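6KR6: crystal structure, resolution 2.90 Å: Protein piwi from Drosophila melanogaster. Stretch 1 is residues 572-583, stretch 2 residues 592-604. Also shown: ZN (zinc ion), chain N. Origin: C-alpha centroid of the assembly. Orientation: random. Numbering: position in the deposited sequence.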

# COMPACT_ATOMS: atom_id res chain seq x y z
N LEU A 572 29.32 -4.28 5.95
CA LEU A 572 28.79 -4.98 7.12
C LEU A 572 29.09 -6.46 7.00
O LEU A 572 29.03 -7.03 5.91
CB LEU A 572 27.28 -4.75 7.27
CG LEU A 572 26.86 -3.52 8.09
CD1 LEU A 572 25.35 -3.45 8.20
CD2 LEU A 572 27.50 -3.56 9.46
N SER A 573 29.41 -7.08 8.13
CA SER A 573 29.80 -8.48 8.19
C SER A 573 28.71 -9.31 8.86
O SER A 573 28.16 -8.90 9.88
CB SER A 573 31.12 -8.65 8.95
OG SER A 573 32.15 -7.86 8.39
N GLY A 574 28.41 -10.47 8.28
CA GLY A 574 27.41 -11.36 8.84
C GLY A 574 26.01 -10.79 8.89
O GLY A 574 25.29 -11.00 9.88
N LEU A 575 25.59 -10.08 7.85
CA LEU A 575 24.26 -9.48 7.79
C LEU A 575 23.36 -10.30 6.88
O LEU A 575 23.74 -10.63 5.75
CB LEU A 575 24.34 -8.04 7.28
CG LEU A 575 23.06 -7.43 6.70
CD1 LEU A 575 21.94 -7.37 7.73
CD2 LEU A 575 23.34 -6.04 6.13
N MET A 576 22.18 -10.64 7.38
CA MET A 576 21.14 -11.30 6.61
C MET A 576 19.96 -10.35 6.48
O MET A 576 19.38 -9.94 7.50
CB MET A 576 20.73 -12.61 7.27
CG MET A 576 19.36 -13.13 6.85
SD MET A 576 19.23 -14.89 7.22
CE MET A 576 17.46 -15.12 7.26
N THR A 577 19.62 -10.00 5.25
CA THR A 577 18.49 -9.12 4.98
C THR A 577 17.29 -9.97 4.58
O THR A 577 17.39 -10.80 3.67
CB THR A 577 18.82 -8.13 3.86
OG1 THR A 577 20.12 -7.57 4.08
CG2 THR A 577 17.80 -7.00 3.84
N ILE A 578 16.17 -9.77 5.27
CA ILE A 578 14.96 -10.53 5.03
C ILE A 578 13.88 -9.60 4.49
O ILE A 578 13.69 -8.49 5.00
CB ILE A 578 14.45 -11.25 6.29
CG1 ILE A 578 15.58 -12.03 6.97
CG2 ILE A 578 13.32 -12.20 5.94
CD1 ILE A 578 15.14 -12.69 8.26
N GLY A 579 13.19 -10.05 3.45
CA GLY A 579 11.98 -9.41 2.98
C GLY A 579 10.83 -10.39 3.05
O GLY A 579 11.02 -11.60 2.96
N PHE A 580 9.62 -9.85 3.20
CA PHE A 580 8.44 -10.69 3.37
C PHE A 580 7.23 -9.93 2.85
O PHE A 580 7.06 -8.75 3.15
CB PHE A 580 8.25 -11.06 4.85
CG PHE A 580 6.97 -11.81 5.13
CD1 PHE A 580 6.86 -13.15 4.80
CD2 PHE A 580 5.90 -11.18 5.74
CE1 PHE A 580 5.69 -13.84 5.06
CE2 PHE A 580 4.73 -11.87 6.00
CZ PHE A 580 4.63 -13.20 5.66
N ASP A 581 6.39 -10.61 2.06
CA ASP A 581 5.13 -10.01 1.66
C ASP A 581 4.08 -11.09 1.48
O ASP A 581 4.36 -12.29 1.57
CB ASP A 581 5.27 -9.16 0.38
CG ASP A 581 4.12 -8.15 0.22
OD1 ASP A 581 3.18 -8.18 1.04
OD2 ASP A 581 4.16 -7.32 -0.71
N ILE A 582 2.84 -10.64 1.24
CA ILE A 582 1.68 -11.51 1.19
C ILE A 582 0.86 -11.18 -0.06
O ILE A 582 0.94 -10.08 -0.61
CB ILE A 582 0.81 -11.39 2.46
CG1 ILE A 582 0.92 -9.98 3.05
CG2 ILE A 582 1.24 -12.42 3.49
CD1 ILE A 582 0.16 -8.91 2.29
N ALA A 583 0.07 -12.16 -0.49
CA ALA A 583 -0.76 -11.97 -1.68
C ALA A 583 -2.03 -12.80 -1.58
O ALA A 583 -1.99 -13.95 -1.15
CB ALA A 583 0.01 -12.33 -2.95
N ALA A 592 -4.26 -16.93 1.42
CA ALA A 592 -3.22 -15.97 1.09
C ALA A 592 -1.87 -16.65 1.20
O ALA A 592 -1.67 -17.55 2.01
CB ALA A 592 -3.28 -14.74 2.01
N TYR A 593 -0.94 -16.21 0.36
CA TYR A 593 0.41 -16.77 0.31
C TYR A 593 1.42 -15.76 0.83
O TYR A 593 1.41 -14.60 0.40
CB TYR A 593 0.76 -17.21 -1.11
CG TYR A 593 -0.08 -18.36 -1.61
CD1 TYR A 593 0.22 -19.67 -1.26
CD2 TYR A 593 -1.18 -18.13 -2.42
CE1 TYR A 593 -0.55 -20.72 -1.71
CE2 TYR A 593 -1.96 -19.18 -2.88
CZ TYR A 593 -1.64 -20.47 -2.52
OH TYR A 593 -2.40 -21.52 -2.97
N GLY A 594 2.26 -16.20 1.75
CA GLY A 594 3.34 -15.39 2.28
C GLY A 594 4.69 -15.86 1.77
O GLY A 594 5.04 -17.04 1.89
N ALA A 595 5.44 -14.93 1.18
CA ALA A 595 6.75 -15.20 0.60
C ALA A 595 7.83 -14.48 1.41
O ALA A 595 7.66 -13.31 1.79
CB ALA A 595 6.80 -14.76 -0.86
N LEU A 596 8.93 -15.20 1.65
CA LEU A 596 10.04 -14.72 2.45
C LEU A 596 11.34 -14.94 1.69
O LEU A 596 11.64 -16.05 1.24
CB LEU A 596 10.10 -15.44 3.80
CG LEU A 596 11.17 -14.95 4.78
CD1 LEU A 596 10.54 -14.53 6.09
CD2 LEU A 596 12.24 -16.01 5.00
N ILE A 597 12.12 -13.86 1.55
CA ILE A 597 13.40 -13.86 0.86
C ILE A 597 14.47 -13.48 1.88
O ILE A 597 14.24 -12.64 2.75
CB ILE A 597 13.41 -12.88 -0.32
CG1 ILE A 597 12.08 -12.92 -1.07
CG2 ILE A 597 14.58 -13.17 -1.26
CD1 ILE A 597 11.74 -14.27 -1.68
N ALA A 598 15.65 -14.10 1.76
CA ALA A 598 16.71 -13.90 2.75
C ALA A 598 18.06 -13.91 2.06
O ALA A 598 18.40 -14.87 1.36
CB ALA A 598 16.65 -14.99 3.82
N SER A 599 18.84 -12.85 2.26
CA SER A 599 20.20 -12.81 1.75
C SER A 599 21.13 -13.62 2.65
O SER A 599 20.76 -14.03 3.76
CB SER A 599 20.69 -11.36 1.66
OG SER A 599 21.25 -10.93 2.89
N MET A 600 22.35 -13.86 2.16
CA MET A 600 23.31 -14.74 2.83
C MET A 600 24.68 -14.07 2.85
O MET A 600 25.60 -14.51 2.17
CB MET A 600 23.38 -16.11 2.14
CG MET A 600 22.05 -16.80 2.00
SD MET A 600 22.09 -18.47 2.67
CE MET A 600 20.43 -18.60 3.32
N ASP A 601 24.81 -13.02 3.66
CA ASP A 601 26.08 -12.32 3.85
C ASP A 601 26.67 -11.91 2.50
O ASP A 601 27.61 -12.52 1.98
CB ASP A 601 27.05 -13.19 4.65
CG ASP A 601 28.23 -12.41 5.21
OD1 ASP A 601 28.29 -11.18 5.00
OD2 ASP A 601 29.08 -13.03 5.88
N LEU A 602 26.07 -10.86 1.94
CA LEU A 602 26.27 -10.51 0.54
C LEU A 602 27.73 -10.19 0.21
O LEU A 602 28.12 -10.27 -0.96
CB LEU A 602 25.37 -9.33 0.17
CG LEU A 602 23.88 -9.62 0.34
CD1 LEU A 602 23.06 -8.37 0.08
CD2 LEU A 602 23.46 -10.75 -0.59
N GLN A 603 28.54 -9.83 1.20
CA GLN A 603 29.94 -9.52 0.91
C GLN A 603 30.76 -10.77 0.60
O GLN A 603 31.84 -10.65 0.03
CB GLN A 603 30.56 -8.75 2.07
CG GLN A 603 30.61 -9.49 3.39
CD GLN A 603 31.28 -8.67 4.49
OE1 GLN A 603 31.65 -9.20 5.54
NE2 GLN A 603 31.43 -7.37 4.24
N GLN A 604 30.26 -11.96 0.96
CA GLN A 604 30.93 -13.21 0.63
C GLN A 604 30.10 -14.05 -0.33
O GLN A 604 30.50 -14.26 -1.48
CB GLN A 604 31.24 -14.01 1.91
CG GLN A 604 32.40 -13.47 2.73
CD GLN A 604 32.84 -14.46 3.79
OE1 GLN A 604 32.45 -15.63 3.76
NE2 GLN A 604 33.66 -14.00 4.73
ZN ZN N . 2.58 -6.43 0.25

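The two stretches form neighbouring antiparallel strands of one sheet. Strand 575-583 runs against strand 592-599 with an angle of 164° between their N-to-C directions. The axes approach to 4.6 Å, and the contact buries 858 Å² counted over both sides.

Backbone hydrogen bonds hold the strands in register. Three pairs are bonded in both directions. Gly579 N donates to Ile597 O at 2.9 Å, and Ile597 N returns a bond to Gly579 O at 2.9 Å. Asp581 N reaches Ala595 O at 3.0 Å, with Ala595 N to Asp581 O at 2.9 Å. Ala583 N meets Tyr593 O at 2.9 Å, and Tyr593 N meets Ala583 O at 2.9 Å. Between these pairs lie the non-hydrogen-bonded pairs Ile578 with Ala598, Phe580 with Leu596, and Ile582 with Gly594. There the CA atoms draw closer than in the bonded pairs: Phe580 CA is 4.4 Å from Leu596 CA, whereas Asp581 CA is 5.5 Å from Ala595 CA. CA-H...O contacts supplement the ladder, as from Ile578 CA to Ile597 O at 3.2 Å and from Phe580 CA to Ala595 O at 3.2 Å.

The pattern changes at Ser599. Its N still donates to Thr577 O at 2.9 Å. The return bond uses the side chain instead: Thr577 N donates to Ser599 OG at 3.0 Å, almost straight at 177°. The serine hydroxyl thus accepts where a backbone carbonyl would in a regular ladder. Beyond it, Asp601 N makes a weak bond to Leu575 O at 3.4 Å.

Polar side chains extend the contact past the strand. Ser573 OG donates to Gln603 OE1 at 3.2 Å. Gly574 N makes a weak bond to Asp601 OD1 at 3.4 Å, with an angle of 138°. Gly574 has a positive phi of 63°, a conformation that favours glycine. Gln603 NE2 also comes within 2.9 Å of Leu572 O, but the angle is too poor for a hydrogen bond.

Apolar contacts gather on the face that carries Ile578, Phe580, Leu596 and Ala598. Ile578 CG2 packs on Leu596 CD1 at 3.6 Å. Phe580 CD1 lies 4.1 Å from Leu596 CB, which sits at the edge of the ring. Met576 CE touches Ala598 CB at 3.5 Å. These pairings bring hydrocarbon groups together in a buried setting. Gly594 leaves room beside the phenylalanine: its CA is 4.0 Å from Phe580 CE1, and an ideal CB there would fall only 3.1 Å from that same atom.

The other face carries Asp581, Ala583, Tyr593, Ala595 and Ile597. Asp581 is a metal ligand. Its OD1 and OD2 each bind the zinc ion ZN at 2.0 Å, so the carboxylate chelates through both oxygens, and one further ligand atom comes from elsewhere in the structure. Asp581 OD1 also accepts a very short 2.5 Å bond from Ile582 N. The backbone of Asp581 is meanwhile held by its two bonds to Ala595, so a residue that binds the zinc is also part of the ladder.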